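Local coordinates for DMATS type aromatic prenyltransferase (Micromonospora olivasterospora, PDB 6ZRY), which probably transfers a dimethylallyl group to the indole ring of tryptophan, as a DMATS-type prenyltransferase with an ABBA-barrel fold, at residues L36-P41 / G79-S84; S109-D114 / L202-Q207; T196-D201 / V210-T215; H216-V221 / R252-P257. All coordinates share one frame; numbering follows the deposited sequence.

Interaction 1: L36-P41 / G79-S84; sequences LGPVGP and GETLGS
No aromatic ring or guanidinium carries this contact; the nearest thing to a flat group is the pyrrolidine ring of Pro38, which turns its CG and CD atoms to the carbonyl of Leu82. Pro38 CG stands 3.4 Å from Leu82 O, and beside it Pro38 CD also approaches the methyl of Thr81, the two side chains crossing at about a right angle. Glu80 starts away from 36-41, and its OE2 bonds to Ser52 OG.

Thr81 splits its two branches. Its OG1 bonds to the carbonyl of Leu35 in helix 26-36, while CG2, anti to the backbone N, reaches Gly37 CA at 3.8 Å. Gly37 leaves the helix with a positive phi of 48°, and a side chain on it would run into both Thr81 CG2 and Pro38 CD, so glycine suits the position twice over. Two residues further on, Val39 CG2 meets Leu82 CD1 at 3.5 Å, tight for two methyl groups, as the side chains cross obliquely.

Between the backbones sits one water. It donates to Leu36 O at 2.8 Å and to Glu80 O at the same 2.8 Å, and accepts from Leu82 N at 3.1 Å. Asn91 OD1 and Thr95 OG1 of helix 88-106 accept from Gly83 N and Thr81 N.

Segments 36-41 and 79-84 thus meet through van der Waals touches without a direct polar bond, next to the Thr81-Leu35 link. Two carbonyls and an N-H find a shared partner in one water, which therefore acts as part of the joint.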
loop_
_atom_site.group_PDB
_atom_site.type_symbol
_atom_site.label_atom_id
_atom_site.label_comp_id
_atom_site.label_asym_id
_atom_site.label_seq_id
_atom_site.Cartn_x
_atom_site.Cartn_y
_atom_site.Cartn_z
ATOM N N LEU A 36 -13.739 -8.574 0.230
ATOM C CA LEU A 36 -14.674 -7.905 -0.708
ATOM C C LEU A 36 -16.053 -7.691 -0.051
ATOM O O LEU A 36 -16.740 -6.679 -0.390
ATOM C CB LEU A 36 -14.749 -8.731 -1.980
ATOM C CG LEU A 36 -13.540 -8.589 -2.907
ATOM C CD1 LEU A 36 -13.613 -9.585 -4.047
ATOM C CD2 LEU A 36 -13.466 -7.176 -3.453
ATOM N N GLY A 37 -16.475 -8.585 0.836
ATOM C CA GLY A 37 -17.817 -8.523 1.447
ATOM C C GLY A 37 -18.879 -8.322 0.372
ATOM O O GLY A 37 -18.910 -9.076 -0.612
ATOM N N PRO A 38 -19.739 -7.270 0.470
ATOM C CA PRO A 38 -20.887 -7.123 -0.430
ATOM C C PRO A 38 -20.525 -6.731 -1.875
ATOM O O PRO A 38 -21.350 -6.811 -2.731
ATOM C CB PRO A 38 -21.697 -6.016 0.251
ATOM C CG PRO A 38 -20.653 -5.173 0.929
ATOM C CD PRO A 38 -19.610 -6.146 1.402
ATOM N N VAL A 39 -19.287 -6.300 -2.106
ATOM C CA VAL A 39 -18.771 -5.952 -3.455
ATOM C C VAL A 39 -18.578 -7.226 -4.279
ATOM O O VAL A 39 -18.746 -7.169 -5.516
ATOM C CB VAL A 39 -17.482 -5.144 -3.326
ATOM C CG1 VAL A 39 -16.752 -5.003 -4.646
ATOM C CG2 VAL A 39 -17.773 -3.802 -2.714
ATOM N N GLY A 40 -18.224 -8.343 -3.633
ATOM C CA GLY A 40 -17.886 -9.572 -4.353
ATOM C C GLY A 40 -18.963 -9.940 -5.381
ATOM O O GLY A 40 -18.675 -10.124 -6.581
ATOM N N PRO A 41 -20.231 -10.114 -4.950
ATOM C CA PRO A 41 -21.293 -10.517 -5.860
ATOM C C PRO A 41 -21.846 -9.425 -6.780
ATOM O O PRO A 41 -22.711 -9.738 -7.622
ATOM C CB PRO A 41 -22.425 -10.977 -4.911
ATOM C CG PRO A 41 -21.754 -11.175 -3.585
ATOM C CD PRO A 41 -20.668 -10.125 -3.549
ATOM N N GLY A 79 -6.842 -3.578 0.503
ATOM C CA GLY A 79 -8.212 -3.164 0.187
ATOM C C GLY A 79 -9.068 -2.957 1.395
ATOM O O GLY A 79 -8.526 -2.824 2.517
ATOM N N GLU A 80 -10.379 -2.866 1.162
ATOM C CA GLU A 80 -11.342 -2.564 2.216
ATOM C C GLU A 80 -12.643 -3.306 1.917
ATOM O O GLU A 80 -12.908 -3.629 0.754
ATOM C CB GLU A 80 -11.549 -1.048 2.380
ATOM C CG GLU A 80 -12.128 -0.354 1.168
ATOM C CD GLU A 80 -12.326 1.142 1.343
ATOM O OE1 GLU A 80 -12.404 1.616 2.502
ATOM O OE2 GLU A 80 -12.396 1.840 0.320
ATOM N N THR A 81 -13.399 -3.534 2.966
ATOM C CA THR A 81 -14.749 -4.120 2.942
ATOM C C THR A 81 -15.749 -2.982 3.046
ATOM O O THR A 81 -15.780 -2.298 4.086
ATOM C CB THR A 81 -14.970 -5.116 4.071
ATOM O OG1 THR A 81 -13.821 -5.962 4.263
ATOM C CG2 THR A 81 -16.196 -5.967 3.806
ATOM N N LEU A 82 -16.559 -2.791 2.017
ATOM C CA LEU A 82 -17.531 -1.699 2.008
ATOM C C LEU A 82 -18.704 -2.073 2.953
ATOM O O LEU A 82 -18.973 -3.274 3.122
ATOM C CB LEU A 82 -17.982 -1.444 0.576
ATOM C CG LEU A 82 -16.895 -0.915 -0.372
ATOM C CD1 LEU A 82 -17.509 -0.510 -1.700
ATOM C CD2 LEU A 82 -16.125 0.271 0.222
ATOM N N GLY A 83 -19.307 -1.071 3.595
ATOM C CA GLY A 83 -20.457 -1.253 4.503
ATOM C C GLY A 83 -21.758 -1.471 3.741
ATOM O O GLY A 83 -21.752 -1.368 2.473
ATOM N N SER A 84 -22.850 -1.754 4.490
ATOM C CA SER A 84 -24.137 -2.265 3.945
ATOM C C SER A 84 -24.804 -1.178 3.113
ATOM O O SER A 84 -25.067 -1.404 1.934
ATOM C CB SER A 84 -25.054 -2.839 5.006
ATOM O OG SER A 84 -25.621 -4.060 4.544
HETATM O O HOH W 1 -15.403 -4.231 -0.413
#

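Interaction 2: S109-D114 / L202-Q207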
loop_
_atom_site.group_PDB
_atom_site.type_symbol
_atom_site.label_atom_id
_atom_site.label_comp_id
_atom_site.label_asym_id
_atom_site.label_seq_id
_atom_site.Cartn_x
_atom_site.Cartn_y
_atom_site.Cartn_z
ATOM N N SER A 109 -3.100 -12.468 18.671
ATOM C CA SER A 109 -3.238 -11.460 19.742
ATOM C C SER A 109 -3.140 -10.080 19.106
ATOM O O SER A 109 -2.235 -9.876 18.288
ATOM C CB SER A 109 -2.203 -11.674 20.819
ATOM O OG SER A 109 -1.006 -12.196 20.261
ATOM N N THR A 110 -4.055 -9.187 19.443
ATOM C CA THR A 110 -4.190 -7.845 18.809
ATOM C C THR A 110 -4.086 -6.748 19.866
ATOM O O THR A 110 -4.610 -5.649 19.624
ATOM C CB THR A 110 -5.525 -7.752 18.069
ATOM O OG1 THR A 110 -6.543 -7.892 19.066
ATOM C CG2 THR A 110 -5.663 -8.802 16.988
ATOM N N SER A 111 -3.416 -7.030 20.979
ATOM C CA SER A 111 -3.334 -6.131 22.152
ATOM C C SER A 111 -2.657 -4.811 21.753
ATOM O O SER A 111 -3.125 -3.782 22.202
ATOM C CB SER A 111 -2.612 -6.786 23.298
ATOM O OG SER A 111 -1.230 -6.800 23.036
ATOM N N ARG A 112 -1.607 -4.843 20.939
ATOM C CA ARG A 112 -0.890 -3.601 20.522
ATOM C C ARG A 112 -1.835 -2.724 19.700
ATOM O O ARG A 112 -1.998 -1.549 20.051
ATOM C CB ARG A 112 0.388 -3.905 19.734
ATOM C CG ARG A 112 1.492 -4.537 20.563
ATOM C CD ARG A 112 2.860 -3.955 20.232
ATOM N NE ARG A 112 3.936 -4.533 21.039
ATOM C CZ ARG A 112 4.440 -5.739 20.850
ATOM N NH1 ARG A 112 5.416 -6.177 21.628
ATOM N NH2 ARG A 112 3.972 -6.512 19.886
ATOM N N LEU A 113 -2.479 -3.292 18.675
ATOM C CA LEU A 113 -3.493 -2.588 17.845
ATOM C C LEU A 113 -4.632 -2.094 18.755
ATOM O O LEU A 113 -5.006 -0.900 18.664
ATOM C CB LEU A 113 -3.995 -3.536 16.733
ATOM C CG LEU A 113 -5.136 -2.997 15.870
ATOM C CD1 LEU A 113 -4.690 -1.758 15.087
ATOM C CD2 LEU A 113 -5.672 -4.063 14.919
ATOM N N ASP A 114 -5.140 -2.947 19.645
ATOM C CA ASP A 114 -6.257 -2.592 20.570
ATOM C C ASP A 114 -5.858 -1.395 21.437
ATOM O O ASP A 114 -6.738 -0.514 21.682
ATOM C CB ASP A 114 -6.683 -3.796 21.413
ATOM C CG ASP A 114 -7.350 -4.887 20.594
ATOM O OD1 ASP A 114 -7.210 -6.059 20.962
ATOM O OD2 ASP A 114 -7.970 -4.554 19.580
ATOM N N LEU A 202 -1.479 -7.005 12.350
ATOM C CA LEU A 202 -2.670 -7.358 13.148
ATOM C C LEU A 202 -2.189 -8.089 14.406
ATOM O O LEU A 202 -2.661 -7.776 15.503
ATOM C CB LEU A 202 -3.580 -8.248 12.299
ATOM C CG LEU A 202 -4.877 -8.684 12.967
ATOM C CD1 LEU A 202 -5.712 -7.489 13.380
ATOM C CD2 LEU A 202 -5.673 -9.585 12.057
ATOM N N HIS A 203 -1.248 -9.007 14.224
ATOM C CA HIS A 203 -0.718 -9.892 15.284
ATOM C C HIS A 203 0.373 -9.152 16.065
ATOM O O HIS A 203 1.326 -8.668 15.426
ATOM C CB HIS A 203 -0.191 -11.189 14.665
ATOM C CG HIS A 203 0.318 -12.163 15.663
ATOM N ND1 HIS A 203 -0.391 -12.481 16.800
ATOM C CD2 HIS A 203 1.456 -12.898 15.700
ATOM C CE1 HIS A 203 0.297 -13.363 17.510
ATOM N NE2 HIS A 203 1.430 -13.635 16.853
ATOM N N ASP A 204 0.252 -9.086 17.385
ATOM C CA ASP A 204 1.360 -8.639 18.273
ATOM C C ASP A 204 2.617 -9.443 17.928
ATOM O O ASP A 204 2.590 -10.657 18.078
ATOM C CB ASP A 204 1.039 -8.854 19.754
ATOM C CG ASP A 204 -0.164 -8.088 20.250
ATOM O OD1 ASP A 204 -0.504 -7.057 19.634
ATOM O OD2 ASP A 204 -0.748 -8.526 21.263
ATOM N N GLY A 205 3.677 -8.778 17.492
ATOM C CA GLY A 205 5.008 -9.394 17.327
ATOM C C GLY A 205 5.797 -9.344 18.640
ATOM O O GLY A 205 5.297 -8.842 19.646
ATOM N N PRO A 206 7.054 -9.839 18.659
ATOM C CA PRO A 206 7.895 -9.770 19.853
ATOM C C PRO A 206 8.149 -8.329 20.326
ATOM O O PRO A 206 8.334 -8.137 21.484
ATOM C CB PRO A 206 9.219 -10.432 19.419
ATOM C CG PRO A 206 9.204 -10.352 17.890
ATOM C CD PRO A 206 7.743 -10.467 17.518
ATOM N N GLN A 207 8.147 -7.355 19.411
ATOM C CA GLN A 207 8.352 -5.928 19.760
ATOM C C GLN A 207 7.396 -5.051 18.939
ATOM O O GLN A 207 6.900 -5.499 17.875
ATOM C CB GLN A 207 9.830 -5.560 19.594
ATOM C CG GLN A 207 10.430 -5.964 18.266
ATOM C CD GLN A 207 11.905 -5.663 18.186
ATOM O OE1 GLN A 207 12.505 -5.105 19.118
ATOM N NE2 GLN A 207 12.506 -6.032 17.060
HETATM O O HOH W 2 -1.507 -6.019 17.513
#
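Thr110 and His203 bring the two backbones closest, with CA atoms 5.4 Å apart, and just beside them Asp204 N donates to Ser109 O at 2.8 Å, nearly straight at 171° and in the carbonyl plane. The His203 ring adds a second bond, ND1 accepting from Ser109 N, which lies in the ring plane.

Asp204 carries most of the polar contact. Its OD1 takes the N-H of Arg112 at 2.8 Å, from above the carboxylate plane, and also a water that links it to Leu113 N and Leu202 O. Its OD2 receives Ser111 OG at 2.5 Å and, weakly, Ser111 N.

Arg112 bends at chi2 and lays its guanidinium beside the loop, where NH2 donates to Gly205 O at 2.7 Å; Gln207 C lies over one face. An alanine here removes the guanidinium and with it the bond to Gly205 O, and would probably loosen the loop at 205-207. On the buried side, Leu202 CD1 packs on Leu113 CD2 at 3.8 Å.

A carboxylate accepting backbone N-H groups in the first turn of helix 111-114 thus fastens the loop of the beta hairpin 193-201/209-220 to the segment following helix 88-106, at the surface of the ABBA barrel.

Interaction 3: T196-D201 / V210-T215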
loop_
_atom_site.group_PDB
_atom_site.type_symbol
_atom_site.label_atom_id
_atom_site.label_comp_id
_atom_site.label_asym_id
_atom_site.label_seq_id
_atom_site.Cartn_x
_atom_site.Cartn_y
_atom_site.Cartn_z
ATOM N N THR A 196 -0.169 9.743 5.902
ATOM C CA THR A 196 -1.140 9.086 5.002
ATOM C C THR A 196 -1.567 7.735 5.569
ATOM O O THR A 196 -2.751 7.421 5.485
ATOM C CB THR A 196 -0.569 8.960 3.590
ATOM O OG1 THR A 196 -0.275 10.292 3.159
ATOM C CG2 THR A 196 -1.554 8.292 2.653
ATOM N N PHE A 197 -0.632 6.920 6.044
ATOM C CA PHE A 197 -0.961 5.607 6.633
ATOM C C PHE A 197 -0.173 5.389 7.912
ATOM O O PHE A 197 1.013 5.695 7.947
ATOM C CB PHE A 197 -0.619 4.416 5.721
ATOM C CG PHE A 197 -1.302 4.399 4.373
ATOM C CD1 PHE A 197 -2.679 4.338 4.277
ATOM C CD2 PHE A 197 -0.555 4.387 3.210
ATOM C CE1 PHE A 197 -3.304 4.269 3.038
ATOM C CE2 PHE A 197 -1.172 4.328 1.967
ATOM C CZ PHE A 197 -2.553 4.275 1.884
ATOM N N PHE A 198 -0.841 4.810 8.900
ATOM C CA PHE A 198 -0.235 4.258 10.118
ATOM C C PHE A 198 -0.474 2.763 10.075
ATOM O O PHE A 198 -1.630 2.372 10.275
ATOM C CB PHE A 198 -0.868 4.953 11.326
ATOM C CG PHE A 198 -0.299 4.576 12.665
ATOM C CD1 PHE A 198 -0.664 3.385 13.294
ATOM C CD2 PHE A 198 0.546 5.448 13.341
ATOM C CE1 PHE A 198 -0.145 3.052 14.542
ATOM C CE2 PHE A 198 1.068 5.104 14.576
ATOM C CZ PHE A 198 0.720 3.912 15.174
ATOM N N ALA A 199 0.542 1.978 9.753
ATOM C CA ALA A 199 0.409 0.548 9.406
ATOM C C ALA A 199 1.060 -0.290 10.499
ATOM O O ALA A 199 2.160 0.022 10.882
ATOM C CB ALA A 199 1.000 0.279 8.054
ATOM N N VAL A 200 0.332 -1.282 11.015
ATOM C CA VAL A 200 0.844 -2.250 12.026
ATOM C C VAL A 200 0.438 -3.664 11.629
ATOM O O VAL A 200 -0.585 -3.834 10.904
ATOM C CB VAL A 200 0.320 -1.904 13.428
ATOM C CG1 VAL A 200 0.812 -0.535 13.895
ATOM C CG2 VAL A 200 -1.186 -1.986 13.482
ATOM N N ASP A 201 1.192 -4.655 12.086
ATOM C CA ASP A 201 0.752 -6.068 11.968
ATOM C C ASP A 201 -0.523 -6.210 12.807
ATOM O O ASP A 201 -0.622 -5.550 13.899
ATOM C CB ASP A 201 1.830 -7.042 12.448
ATOM C CG ASP A 201 3.150 -6.974 11.690
ATOM O OD1 ASP A 201 3.136 -6.652 10.506
ATOM O OD2 ASP A 201 4.167 -7.258 12.297
ATOM N N VAL A 210 5.858 -0.106 13.743
ATOM C CA VAL A 210 4.884 0.699 12.958
ATOM C C VAL A 210 5.554 1.126 11.656
ATOM O O VAL A 210 6.757 1.494 11.670
ATOM C CB VAL A 210 4.404 1.920 13.743
ATOM C CG1 VAL A 210 3.542 2.847 12.890
ATOM C CG2 VAL A 210 3.690 1.524 15.032
ATOM N N LYS A 211 4.806 1.090 10.569
ATOM C CA LYS A 211 5.244 1.667 9.303
ATOM C C LYS A 211 4.406 2.916 9.061
ATOM O O LYS A 211 3.181 2.785 8.975
ATOM C CB LYS A 211 5.117 0.589 8.243
ATOM C CG LYS A 211 5.993 0.746 7.049
ATOM C CD LYS A 211 6.163 -0.599 6.333
ATOM C CE LYS A 211 6.264 -0.482 4.838
ATOM N NZ LYS A 211 6.480 -1.818 4.210
ATOM N N LEU A 212 5.045 4.091 9.063
ATOM C CA LEU A 212 4.371 5.373 8.803
ATOM C C LEU A 212 4.657 5.804 7.376
ATOM O O LEU A 212 5.832 5.870 7.005
ATOM C CB LEU A 212 4.862 6.414 9.806
ATOM C CG LEU A 212 4.163 7.770 9.741
ATOM C CD1 LEU A 212 2.713 7.680 10.176
ATOM C CD2 LEU A 212 4.901 8.792 10.582
ATOM N N TYR A 213 3.624 6.168 6.644
ATOM C CA TYR A 213 3.754 6.634 5.250
ATOM C C TYR A 213 3.481 8.125 5.186
ATOM O O TYR A 213 2.429 8.548 5.741
ATOM C CB TYR A 213 2.764 5.917 4.352
ATOM C CG TYR A 213 2.973 4.446 4.113
ATOM C CD1 TYR A 213 2.868 3.512 5.136
ATOM C CD2 TYR A 213 3.130 3.959 2.816
ATOM C CE1 TYR A 213 2.998 2.155 4.905
ATOM C CE2 TYR A 213 3.253 2.596 2.570
ATOM C CZ TYR A 213 3.181 1.694 3.621
ATOM O OH TYR A 213 3.269 0.346 3.417
ATOM N N LEU A 214 4.369 8.878 4.548
ATOM C CA LEU A 214 4.246 10.348 4.317
ATOM C C LEU A 214 4.049 10.572 2.821
ATOM O O LEU A 214 4.815 9.990 2.062
ATOM C CB LEU A 214 5.527 11.045 4.752
ATOM C CG LEU A 214 5.667 11.434 6.207
ATOM C CD1 LEU A 214 5.487 10.249 7.116
ATOM C CD2 LEU A 214 7.060 12.065 6.436
ATOM N N THR A 215 3.099 11.396 2.441
ATOM C CA THR A 215 2.889 11.818 1.050
ATOM C C THR A 215 3.538 13.180 0.894
ATOM O O THR A 215 3.202 14.094 1.677
ATOM C CB THR A 215 1.410 11.810 0.666
ATOM O OG1 THR A 215 0.903 10.482 0.878
ATOM C CG2 THR A 215 1.181 12.244 -0.761
#
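Paired across the strands and so on one face of the sheet, Phe197 and Tyr213 have similar first torsions, chi1 -59° and -68°, each with CG anti to its carbonyl carbon, which brings the rings together. The edge of Phe197 points at the face of Tyr213 in a T-shaped stack, planes 89° apart, with Phe197 CD2 3.6 Å from Tyr213 CG. On the opposite face Phe198 swings CG anti to the backbone N, and Val210 CG1 sits over the middle of its ring, a CH-pi contact 3.8 Å from the centroid.

The backbones pair antiparallel: Phe197 O accepts Tyr213 N at 3.0 Å, and Ala199 and Lys211 exchange two bonds, each 2.9 Å between N and O. Thr196 N also donates to Tyr213 O, which Phe197 N meets only weakly; with two residues facing one, this is a classic beta bulge. Next to it Thr196 OG1 and Thr215 OG1 share a 2.6 Å hydrogen bond.

Phe197 touches the bound tryptophan, and Tyr213 OH bonds to Tyr148 of strand 141-149. Strands 141-149 and 258-265 flank the hairpin in the barrel, while helices 159-170 and 174-182 cover the face carrying Phe198 and Leu212.

Interaction 4: H216-V221 / R252-P257; sequences HHEAEV and RFDGRP
Residues 216-221 and 252-257 run antiparallel, Glu220 and Arg252 forming a non-hydrogen-bonded pair with CA atoms 4.6 Å apart, next to a 3.0 Å bond from Phe253 N to Ala219 O.

Arg252 is the hub. Its chain bends at chi3 (39°), so the guanidinium folds back across the other segment. NH1 meets Glu220 OE2 in a salt bridge of 3.1 Å whose hydrogen bond is weak, and the carboxylate, itself bent at chi2, lies against Arg252 CG and CD with its plane 54° from the guanidinium. NH2 reaches the backbone at Glu218 O, a weak bond of 3.3 Å, and also meets Asp254 OD1 at 2.5 Å in a salt bridge, with NE bonding weakly to OD2. A leucine here takes away the cation shared by Glu220 and Asp254, and would probably loosen the hold on Glu218 O and the 252-254 turn.

Asp254 OD1 presses against Glu218 CB at 3.4 Å, where the chain turns with positive phi. Two waters fill in the backbone: one joins His216 O to Phe253 O and weakly takes Ala219 N, the other accepts Glu218 N and donates to Phe253 O and Gly255 O. Phe253 centres an inverse gamma turn, and its ring meets Tyr283 edge-to-face. Further along, Pro257 CB rests on His216 O at 3.4 Å.

One cation thus serves two carboxylates and a carbonyl, and would be expected to ease the repulsion between Glu220 and Asp254; with few direct backbone bonds, this irregular end of strand 209-220 probably owes much of its cohesion to the charge network and the waters.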
loop_
_atom_site.group_PDB
_atom_site.type_symbol
_atom_site.label_atom_id
_atom_site.label_comp_id
_atom_site.label_asym_id
_atom_site.label_seq_id
_atom_site.Cartn_x
_atom_site.Cartn_y
_atom_site.Cartn_z
ATOM N N HIS A 216 4.442 13.293 -0.062
ATOM C CA HIS A 216 5.229 14.504 -0.352
ATOM C C HIS A 216 4.617 15.202 -1.565
ATOM O O HIS A 216 4.992 14.847 -2.694
ATOM C CB HIS A 216 6.701 14.130 -0.587
ATOM C CG HIS A 216 7.344 13.447 0.564
ATOM N ND1 HIS A 216 7.635 14.107 1.753
ATOM C CD2 HIS A 216 7.804 12.189 0.715
ATOM C CE1 HIS A 216 8.208 13.274 2.585
ATOM N NE2 HIS A 216 8.351 12.106 1.973
ATOM N N HIS A 217 3.708 16.136 -1.361
ATOM C CA HIS A 217 2.979 16.815 -2.463
ATOM C C HIS A 217 3.933 17.727 -3.239
ATOM O O HIS A 217 4.719 18.427 -2.598
ATOM C CB HIS A 217 1.750 17.555 -1.925
ATOM C CG HIS A 217 0.696 16.620 -1.462
ATOM N ND1 HIS A 217 -0.184 16.003 -2.342
ATOM C CD2 HIS A 217 0.435 16.120 -0.235
ATOM C CE1 HIS A 217 -0.982 15.204 -1.665
ATOM N NE2 HIS A 217 -0.615 15.251 -0.356
ATOM N N GLU A 218 3.873 17.672 -4.575
ATOM C CA GLU A 218 4.632 18.561 -5.503
ATOM C C GLU A 218 6.068 18.689 -4.994
ATOM O O GLU A 218 6.484 19.810 -4.615
ATOM C CB GLU A 218 3.950 19.928 -5.589
ATOM C CG GLU A 218 2.608 19.890 -6.299
ATOM C CD GLU A 218 1.540 20.708 -5.602
ATOM O OE1 GLU A 218 0.976 21.622 -6.242
ATOM O OE2 GLU A 218 1.280 20.435 -4.419
ATOM N N ALA A 219 6.784 17.579 -4.947
ATOM C CA ALA A 219 8.042 17.465 -4.191
ATOM C C ALA A 219 9.213 17.309 -5.152
ATOM O O ALA A 219 9.083 16.585 -6.202
ATOM C CB ALA A 219 7.974 16.308 -3.216
ATOM N N GLU A 220 10.327 17.937 -4.798
ATOM C CA GLU A 220 11.647 17.694 -5.420
ATOM C C GLU A 220 12.215 16.397 -4.843
ATOM O O GLU A 220 12.108 16.205 -3.618
ATOM C CB GLU A 220 12.595 18.859 -5.121
ATOM C CG GLU A 220 12.097 20.183 -5.651
ATOM C CD GLU A 220 12.264 20.360 -7.145
ATOM O OE1 GLU A 220 12.736 19.402 -7.821
ATOM O OE2 GLU A 220 11.911 21.460 -7.645
ATOM N N VAL A 221 12.818 15.564 -5.678
ATOM C CA VAL A 221 13.534 14.332 -5.228
ATOM C C VAL A 221 14.596 14.734 -4.183
ATOM O O VAL A 221 14.834 13.971 -3.275
ATOM C CB VAL A 221 14.117 13.534 -6.416
ATOM C CG1 VAL A 221 15.122 14.318 -7.225
ATOM C CG2 VAL A 221 14.739 12.235 -5.969
ATOM N N ARG A 252 10.933 16.993 -10.347
ATOM C CA ARG A 252 9.750 17.509 -9.620
ATOM C C ARG A 252 8.599 16.573 -9.913
ATOM O O ARG A 252 8.181 16.531 -11.050
ATOM C CB ARG A 252 9.298 18.886 -10.109
ATOM C CG ARG A 252 10.292 20.002 -9.895
ATOM C CD ARG A 252 9.651 21.396 -9.926
ATOM N NE ARG A 252 8.323 21.522 -9.279
ATOM C CZ ARG A 252 8.034 21.246 -7.984
ATOM N NH1 ARG A 252 8.953 20.778 -7.157
ATOM N NH2 ARG A 252 6.805 21.422 -7.534
ATOM N N PHE A 253 8.115 15.863 -8.924
ATOM C CA PHE A 253 6.970 14.941 -9.080
ATOM C C PHE A 253 5.708 15.768 -8.799
ATOM O O PHE A 253 5.145 15.689 -7.700
ATOM C CB PHE A 253 7.236 13.687 -8.255
ATOM C CG PHE A 253 8.323 12.801 -8.837
ATOM C CD1 PHE A 253 9.668 13.137 -8.737
ATOM C CD2 PHE A 253 7.992 11.634 -9.516
ATOM C CE1 PHE A 253 10.647 12.317 -9.281
ATOM C CE2 PHE A 253 8.980 10.806 -10.044
ATOM C CZ PHE A 253 10.302 11.156 -9.936
ATOM N N ASP A 254 5.315 16.568 -9.800
ATOM C CA ASP A 254 4.162 17.509 -9.762
ATOM C C ASP A 254 2.884 16.833 -10.259
ATOM O O ASP A 254 1.826 17.471 -10.167
ATOM C CB ASP A 254 4.446 18.765 -10.584
ATOM C CG ASP A 254 5.386 19.705 -9.876
ATOM O OD1 ASP A 254 5.525 19.572 -8.621
ATOM O OD2 ASP A 254 5.980 20.562 -10.573
ATOM N N GLY A 255 2.972 15.602 -10.758
ATOM C CA GLY A 255 1.794 14.742 -10.956
ATOM C C GLY A 255 1.396 14.102 -9.648
ATOM O O GLY A 255 1.367 14.805 -8.628
ATOM N N ARG A 256 1.125 12.807 -9.652
ATOM C CA ARG A 256 0.833 12.068 -8.419
ATOM C C ARG A 256 2.091 12.094 -7.563
ATOM O O ARG A 256 3.207 12.061 -8.092
ATOM C CB ARG A 256 0.328 10.672 -8.730
ATOM C CG ARG A 256 -1.036 10.682 -9.391
ATOM C CD ARG A 256 -1.591 9.287 -9.514
ATOM N NE ARG A 256 -2.767 9.225 -10.360
ATOM C CZ ARG A 256 -4.025 9.447 -9.963
ATOM N NH1 ARG A 256 -4.297 9.771 -8.707
ATOM N NH2 ARG A 256 -5.008 9.359 -10.846
ATOM N N PRO A 257 1.937 12.260 -6.230
ATOM C CA PRO A 257 3.064 12.559 -5.358
ATOM C C PRO A 257 3.915 11.329 -5.021
ATOM O O PRO A 257 3.380 10.249 -4.917
ATOM C CB PRO A 257 2.377 13.088 -4.077
ATOM C CG PRO A 257 1.057 12.373 -4.040
ATOM C CD PRO A 257 0.660 12.230 -5.501
HETATM O O HOH W 3 5.926 14.352 -5.126
HETATM O O HOH W 4 2.344 15.789 -6.157
#

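From the N terminus, interaction 1 comes first: it closes a loop around the hairpin 61-68/71-79, tying the end of helix 26-36 to the exit of strand 71-79, and touches none of the others. Interaction 2 opens at 109-114 and closes at 202-207, enclosing strands 131-138, 141-149 and 193-201 with helices 159-170 and 174-182. Interaction 3 crosses it, opening at 196-201 and closing at 210-215, and the two touch where Leu113 packs on Val200. Interaction 4 then closes a loop over helices 221-228 and 236-247, Pro257 meeting Thr215. Interactions 2, 3 and 4 thus follow one hairpin from its loop, along its strands, to the far end of strand 209-220.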